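Local coordinates for protein excinuclease ABC, subunit A. (Deinococcus radiodurans, PDB 2VF7) that binds DNA and probably hydrolyses ATP as a zinc-containing UvrA-family ABC protein, and probably takes part in recognising DNA damage for excision repair, at residues E675-E678 and K684-A687; R599-T604 and G669-A674. The protein carries 1 engineered substitution. All blocks are in the same frame, centred on the assembly; numbering follows the deposited sequence.

Contact 1 of 2, residues E675-E678 and K684-A687; sequences ETLE and KNIA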
ATOM      1  N   GLU A 675      21.052 -31.520   8.450  1.00 58.11           N
ATOM      2  CA  GLU A 675      21.513 -32.756   9.063  1.00 58.37           C
ATOM      3  C   GLU A 675      20.442 -33.846   8.982  1.00 57.94           C
ATOM      4  O   GLU A 675      20.757 -35.025   8.855  1.00 57.79           O
ATOM      5  CB  GLU A 675      21.909 -32.477  10.508  1.00 58.95           C
ATOM      6  CG  GLU A 675      22.228 -33.695  11.316  1.00 62.30           C
ATOM      7  CD  GLU A 675      22.582 -33.346  12.727  1.00 67.27           C
ATOM      8  OE1 GLU A 675      22.891 -32.155  12.972  1.00 69.79           O
ATOM      9  OE2 GLU A 675      22.567 -34.262  13.585  1.00 69.85           O
ATOM     10  N   THR A 676      19.176 -33.435   9.024  1.00 57.72           N
ATOM     11  CA  THR A 676      18.049 -34.359   8.872  1.00 57.24           C
ATOM     12  C   THR A 676      17.944 -34.894   7.433  1.00 56.92           C
ATOM     13  O   THR A 676      17.479 -36.007   7.221  1.00 56.66           O
ATOM     14  CB  THR A 676      16.734 -33.683   9.314  1.00 57.36           C
ATOM     15  OG1 THR A 676      16.920 -33.071  10.597  1.00 56.70           O
ATOM     16  CG2 THR A 676      15.618 -34.671   9.400  1.00 57.38           C
ATOM     17  N   LEU A 677      18.422 -34.118   6.456  1.00 56.44           N
ATOM     18  CA  LEU A 677      18.232 -34.454   5.037  1.00 56.50           C
ATOM     19  C   LEU A 677      19.361 -35.330   4.497  1.00 56.43           C
ATOM     20  O   LEU A 677      19.309 -35.805   3.351  1.00 55.84           O
ATOM     21  CB  LEU A 677      18.087 -33.181   4.176  1.00 56.77           C
ATOM     22  CG  LEU A 677      16.981 -32.164   4.488  1.00 56.92           C
ATOM     23  CD1 LEU A 677      17.371 -30.794   3.941  1.00 58.61           C
ATOM     24  CD2 LEU A 677      15.658 -32.600   3.917  1.00 55.64           C
ATOM     25  N   GLU A 678      20.375 -35.528   5.334  1.00 56.28           N
ATOM     26  CA  GLU A 678      21.470 -36.469   5.067  1.00 56.54           C
ATOM     27  C   GLU A 678      21.053 -37.936   5.197  1.00 55.96           C
ATOM     28  O   GLU A 678      21.773 -38.826   4.722  1.00 56.47           O
ATOM     29  CB  GLU A 678      22.654 -36.195   6.015  1.00 56.57           C
ATOM     30  CG  GLU A 678      23.367 -34.870   5.774  1.00 56.13           C
ATOM     31  CD  GLU A 678      24.626 -34.730   6.606  1.00 57.86           C
ATOM     32  OE1 GLU A 678      25.359 -33.718   6.424  1.00 59.08           O
ATOM     33  OE2 GLU A 678      24.895 -35.631   7.436  1.00 59.99           O
ATOM     34  N   LYS A 684      16.088 -41.802  -1.076  1.00 53.46           N
ATOM     35  CA  LYS A 684      15.310 -40.563  -0.964  1.00 53.71           C
ATOM     36  C   LYS A 684      15.424 -39.929   0.430  1.00 54.46           C
ATOM     37  O   LYS A 684      15.271 -40.626   1.429  1.00 54.80           O
ATOM     38  CB  LYS A 684      13.832 -40.866  -1.221  1.00 53.62           C
ATOM     39  CG  LYS A 684      13.504 -41.270  -2.649  1.00 53.38           C
ATOM     40  CD  LYS A 684      12.089 -40.847  -3.044  1.00 52.40           C
ATOM     41  CE  LYS A 684      11.757 -41.326  -4.469  1.00 51.24           C
ATOM     42  NZ  LYS A 684      12.887 -41.087  -5.419  1.00 50.96           N
ATOM     43  N   ASN A 685      15.669 -38.619   0.525  1.00 55.22           N
ATOM     44  CA  ASN A 685      15.612 -37.965   1.844  1.00 56.04           C
ATOM     45  C   ASN A 685      14.162 -37.689   2.197  1.00 56.57           C
ATOM     46  O   ASN A 685      13.292 -38.072   1.440  1.00 57.26           O
ATOM     47  CB  ASN A 685      16.555 -36.737   2.000  1.00 56.27           C
ATOM     48  CG  ASN A 685      16.300 -35.623   0.971  1.00 56.16           C
ATOM     49  OD1 ASN A 685      15.164 -35.319   0.641  1.00 56.75           O
ATOM     50  ND2 ASN A 685      17.370 -35.020   0.470  1.00 53.62           N
ATOM     51  N   ILE A 686      13.876 -37.074   3.338  1.00 57.29           N
ATOM     52  CA  ILE A 686      12.481 -36.930   3.767  1.00 58.08           C
ATOM     53  C   ILE A 686      11.754 -35.849   2.951  1.00 59.42           C
ATOM     54  O   ILE A 686      10.523 -35.864   2.844  1.00 60.60           O
ATOM     55  CB  ILE A 686      12.355 -36.662   5.315  1.00 57.87           C
ATOM     56  CG1 ILE A 686      10.884 -36.658   5.774  1.00 58.76           C
ATOM     57  CG2 ILE A 686      13.025 -35.334   5.711  1.00 57.02           C
ATOM     58  CD1 ILE A 686      10.139 -38.047   5.774  1.00 56.19           C
ATOM     59  N   ALA A 687      12.525 -34.915   2.394  1.00 59.65           N
ATOM     60  CA  ALA A 687      12.014 -33.846   1.538  1.00 59.47           C
ATOM     61  C   ALA A 687      11.841 -34.392   0.139  1.00 59.42           C
ATOM     62  O   ALA A 687      10.993 -33.913  -0.617  1.00 59.67           O
ATOM     63  CB  ALA A 687      12.994 -32.675   1.527  1.00 59.49           C
TER
HETATM   64  O   HOH W   1      15.836 -37.380   5.410  1.00 31.22           O
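Asn685 OD1 takes two backbone N-H groups at the start of helix 686-690: a bond from Asp688 N, and a weak one from Ala687 N at 3.2 Å, bent to 120°. Asn685 is thus the N-cap of that helix. Its CG sits between the backbone N and the carbonyl carbon (chi1 58°), which brings OD1 to the first-turn amides while CB and ND2 stay beside Leu677. What meets the other segment is mainly its CB, which rests against Leu677 O at 3.2 Å, while Asn685 ND2 lies 3.6 Å from Leu677 O.

No direct hydrogen bond joins the two segments; a water does the work. Placed 2.8 Å from Thr676 O, it donates to that carbonyl, and it accepts from Ile686 N, 2.9 Å away, so a first-turn amide is satisfied through solvent.

Beside this polar bridge lies a small apolar patch made by one branch of Leu677. CD2 touches Ala687 CB at 3.6 Å and reaches Ile686 CG2 more loosely at 4.2 Å. Leu677 CG stands anti to its own carbonyl carbon (chi1 -57°), an arrangement that swings the isobutyl group round to the helix start. Ile686 offers only its CG2 branch here; its side chain also packs on Phe609, Val612 and Phe616 of helix 609-617. Thr676 OG1 bonds to Asn673, Gly639 and Arg631.

The contact therefore fastens the turn that follows the Cys4 zinc site to the next helix, with the side chain of Leu677 about 6 Å from that of the zinc ligand Cys667. Capping settles the helix end from within its own chain stretch, and between the two segments the link is a water bridge, a carbonyl-to-CB contact and apolar packing.

Contact 2 of 2, residues R599-T604 and G669-A674; sequences RSNMAT and GTRYNA
Arg671 drives its guanidinium group into the bend formed by Arg599, Ser600 and Asn601, and all the close contacts are made there. The terminal amide of Asn601 stands over one face of the group, the two planes 76° apart. Arg599 CA lies at the edge, in plane, 3.9 Å from Arg671 NH1, while Arg599 O approaches the same nitrogen obliquely at 3.6 Å. The side chain gets this far because it runs extended from CG to NE (chi3 -161°). Carbonyls beyond the two segments hold the group: NH1 donates to Pro598 O and Gly646 O, NH2 to Gly725 O, and Phe634 adds a cation-pi contact. Arg671 belongs to the loop leaving the second Cys4 zinc site of this ABC domain, and its backbone bonds to the zinc ligand Cys641; Asn601 is the N-cap of helix 602-605. A leucine in place of Arg671 would probably leave those three carbonyls without this donor and lose the cation-pi contact to Phe634. Away from the guanidinium the contact is loose. The nearest CA pair, Arg599 CA and Arg671 CA, is 9.5 Å apart, and Ser600, partly exposed, points its CB away. The Arg599 guanidinium is taken up by Glu647 and the carbonyls of Gln645 and Phe634, with Arg599 NE 6.0 Å from Arg671 NH1.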
ATOM      1  N   ARG A 599       1.538 -25.455   7.223  1.00 58.18           N
ATOM      2  CA  ARG A 599       1.827 -26.661   8.028  1.00 58.69           C
ATOM      3  C   ARG A 599       1.153 -27.861   7.402  1.00 59.33           C
ATOM      4  O   ARG A 599       1.723 -28.951   7.353  1.00 60.04           O
ATOM      5  CB  ARG A 599       1.146 -26.615   9.383  1.00 58.01           C
ATOM      6  CG  ARG A 599       1.696 -25.747  10.387  1.00 59.12           C
ATOM      7  CD  ARG A 599       1.871 -26.534  11.662  1.00 57.81           C
ATOM      8  NE  ARG A 599       3.234 -27.032  11.688  1.00 59.31           N
ATOM      9  CZ  ARG A 599       4.289 -26.287  11.991  1.00 55.81           C
ATOM     10  NH1 ARG A 599       4.149 -25.010  12.312  1.00 51.98           N
ATOM     11  NH2 ARG A 599       5.480 -26.839  11.983  1.00 56.37           N
ATOM     12  N   SER A 600      -0.111 -27.652   7.020  1.00 59.56           N
ATOM     13  CA  SER A 600      -1.005 -28.699   6.537  1.00 59.89           C
ATOM     14  C   SER A 600      -0.645 -29.166   5.141  1.00 60.03           C
ATOM     15  O   SER A 600      -0.224 -28.363   4.286  1.00 59.28           O
ATOM     16  CB  SER A 600      -2.441 -28.205   6.531  1.00 59.58           C
ATOM     17  OG  SER A 600      -2.869 -27.862   7.841  1.00 60.46           O
ATOM     18  N   ASN A 601      -0.826 -30.472   4.928  1.00 60.16           N
ATOM     19  CA  ASN A 601      -0.665 -31.089   3.624  1.00 60.07           C
ATOM     20  C   ASN A 601      -1.388 -32.455   3.559  1.00 60.97           C
ATOM     21  O   ASN A 601      -1.869 -32.958   4.579  1.00 60.58           O
ATOM     22  CB  ASN A 601       0.832 -31.136   3.234  1.00 60.08           C
ATOM     23  CG  ASN A 601       1.727 -31.777   4.304  1.00 58.52           C
ATOM     24  OD1 ASN A 601       2.854 -31.347   4.507  1.00 59.40           O
ATOM     25  ND2 ASN A 601       1.235 -32.803   4.972  1.00 53.71           N
ATOM     26  N   MET A 602      -1.518 -33.033   2.364  1.00 62.06           N
ATOM     27  CA  MET A 602      -2.102 -34.384   2.237  1.00 62.57           C
ATOM     28  C   MET A 602      -1.419 -35.365   3.174  1.00 61.61           C
ATOM     29  O   MET A 602      -2.091 -36.161   3.848  1.00 61.11           O
ATOM     30  CB  MET A 602      -1.919 -34.942   0.828  1.00 63.08           C
ATOM     31  CG  MET A 602      -3.031 -34.659  -0.161  1.00 63.54           C
ATOM     32  SD  MET A 602      -2.367 -34.881  -1.836  1.00 64.35           S
ATOM     33  CE  MET A 602      -3.842 -35.364  -2.689  1.00 65.37           C
ATOM     34  N   ALA A 603      -0.085 -35.311   3.193  1.00 60.14           N
ATOM     35  CA  ALA A 603       0.740 -36.315   3.876  1.00 60.35           C
ATOM     36  C   ALA A 603       0.327 -36.521   5.319  1.00 60.43           C
ATOM     37  O   ALA A 603       0.346 -37.623   5.862  1.00 61.54           O
ATOM     38  CB  ALA A 603       2.203 -35.919   3.832  1.00 59.65           C
ATOM     39  N   THR A 604      -0.055 -35.424   5.934  1.00 60.03           N
ATOM     40  CA  THR A 604      -0.299 -35.380   7.350  1.00 59.17           C
ATOM     41  C   THR A 604      -1.806 -35.423   7.651  1.00 58.90           C
ATOM     42  O   THR A 604      -2.192 -35.879   8.717  1.00 59.41           O
ATOM     43  CB  THR A 604       0.416 -34.149   7.894  1.00 59.19           C
ATOM     44  OG1 THR A 604       0.820 -34.389   9.235  1.00 60.53           O
ATOM     45  CG2 THR A 604      -0.421 -32.857   7.736  1.00 57.29           C
ATOM     46  N   GLY A 669      12.059 -24.320   1.438  1.00 58.35           N
ATOM     47  CA  GLY A 669      10.846 -25.094   1.249  1.00 57.57           C
ATOM     48  C   GLY A 669      10.961 -26.572   1.547  1.00 56.70           C
ATOM     49  O   GLY A 669       9.987 -27.284   1.387  1.00 56.84           O
ATOM     50  N   THR A 670      12.140 -27.036   1.954  1.00 56.63           N
ATOM     51  CA  THR A 670      12.320 -28.440   2.339  1.00 56.62           C
ATOM     52  C   THR A 670      11.668 -28.750   3.677  1.00 56.94           C
ATOM     53  O   THR A 670      11.123 -29.839   3.837  1.00 57.44           O
ATOM     54  CB  THR A 670      13.801 -28.905   2.340  1.00 56.99           C
ATOM     55  OG1 THR A 670      14.521 -28.327   3.448  1.00 56.80           O
ATOM     56  CG2 THR A 670      14.495 -28.547   0.999  1.00 56.14           C
ATOM     57  N   ARG A 671      11.666 -27.772   4.590  1.00 57.08           N
ATOM     58  CA  ARG A 671      11.038 -27.848   5.939  1.00 57.17           C
ATOM     59  C   ARG A 671      11.939 -28.438   7.042  1.00 57.33           C
ATOM     60  O   ARG A 671      11.517 -28.509   8.210  1.00 57.53           O
ATOM     61  CB  ARG A 671       9.752 -28.657   5.935  1.00 56.67           C
ATOM     62  CG  ARG A 671       8.550 -28.109   5.243  1.00 59.01           C
ATOM     63  CD  ARG A 671       7.369 -29.104   5.439  1.00 57.73           C
ATOM     64  NE  ARG A 671       6.285 -28.919   4.470  1.00 60.47           N
ATOM     65  CZ  ARG A 671       5.102 -28.349   4.731  1.00 59.74           C
ATOM     66  NH1 ARG A 671       4.820 -27.893   5.943  1.00 60.30           N
ATOM     67  NH2 ARG A 671       4.182 -28.249   3.774  1.00 59.03           N
ATOM     68  N   TYR A 672      13.154 -28.862   6.683  1.00 56.85           N
ATOM     69  CA  TYR A 672      14.043 -29.562   7.616  1.00 56.48           C
ATOM     70  C   TYR A 672      15.426 -28.964   7.616  1.00 56.71           C
ATOM     71  O   TYR A 672      15.823 -28.339   6.628  1.00 57.31           O
ATOM     72  CB  TYR A 672      14.137 -31.055   7.258  1.00 56.28           C
ATOM     73  CG  TYR A 672      12.825 -31.804   7.387  1.00 55.86           C
ATOM     74  CD1 TYR A 672      12.458 -32.400   8.591  1.00 53.64           C
ATOM     75  CD2 TYR A 672      11.926 -31.894   6.287  1.00 57.30           C
ATOM     76  CE1 TYR A 672      11.237 -33.086   8.706  1.00 54.95           C
ATOM     77  CE2 TYR A 672      10.701 -32.579   6.394  1.00 54.55           C
ATOM     78  CZ  TYR A 672      10.371 -33.167   7.611  1.00 55.17           C
ATOM     79  OH  TYR A 672       9.187 -33.851   7.732  1.00 56.48           O
ATOM     80  N   ASN A 673      16.163 -29.142   8.717  1.00 56.26           N
ATOM     81  CA  ASN A 673      17.572 -28.737   8.741  1.00 55.88           C
ATOM     82  C   ASN A 673      18.398 -29.664   7.850  1.00 56.35           C
ATOM     83  O   ASN A 673      17.873 -30.656   7.353  1.00 56.81           O
ATOM     84  CB  ASN A 673      18.141 -28.547  10.170  1.00 54.68           C
ATOM     85  CG  ASN A 673      18.162 -29.824  10.986  1.00 54.22           C
ATOM     86  OD1 ASN A 673      18.367 -30.915  10.462  1.00 55.53           O
ATOM     87  ND2 ASN A 673      17.972 -29.690  12.285  1.00 51.28           N
ATOM     88  N   ALA A 674      19.660 -29.312   7.611  1.00 56.80           N
ATOM     89  CA  ALA A 674      20.514 -30.007   6.652  1.00 57.17           C
ATOM     90  C   ALA A 674      20.914 -31.384   7.140  1.00 57.47           C
ATOM     91  O   ALA A 674      21.120 -32.294   6.351  1.00 57.84           O
ATOM     92  CB  ALA A 674      21.765 -29.182   6.370  1.00 56.66           C
TER

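How the contacts relate
The two contacts follow one another along the chain, their centres 11 Å apart, and share the loop that runs from the second zinc site to helix 686-690. They touch directly: Ile686 CG2 packs on Tyr672 CD2 at 3.7 Å, and Leu677 CD1 lies 3.8 Å from Thr670 OG1. Contact 2 is nearer the metal, with the side chain of Arg671 about 6 Å from the zinc ion, against about 9 Å for that of Leu677 in contact 1. The side chain of Arg671 is also about 11 Å from a bound ADP, and its partner Gly725 directly precedes Gln726, an ADP-binding residue, consistent with a structural link between the zinc site and the nucleotide.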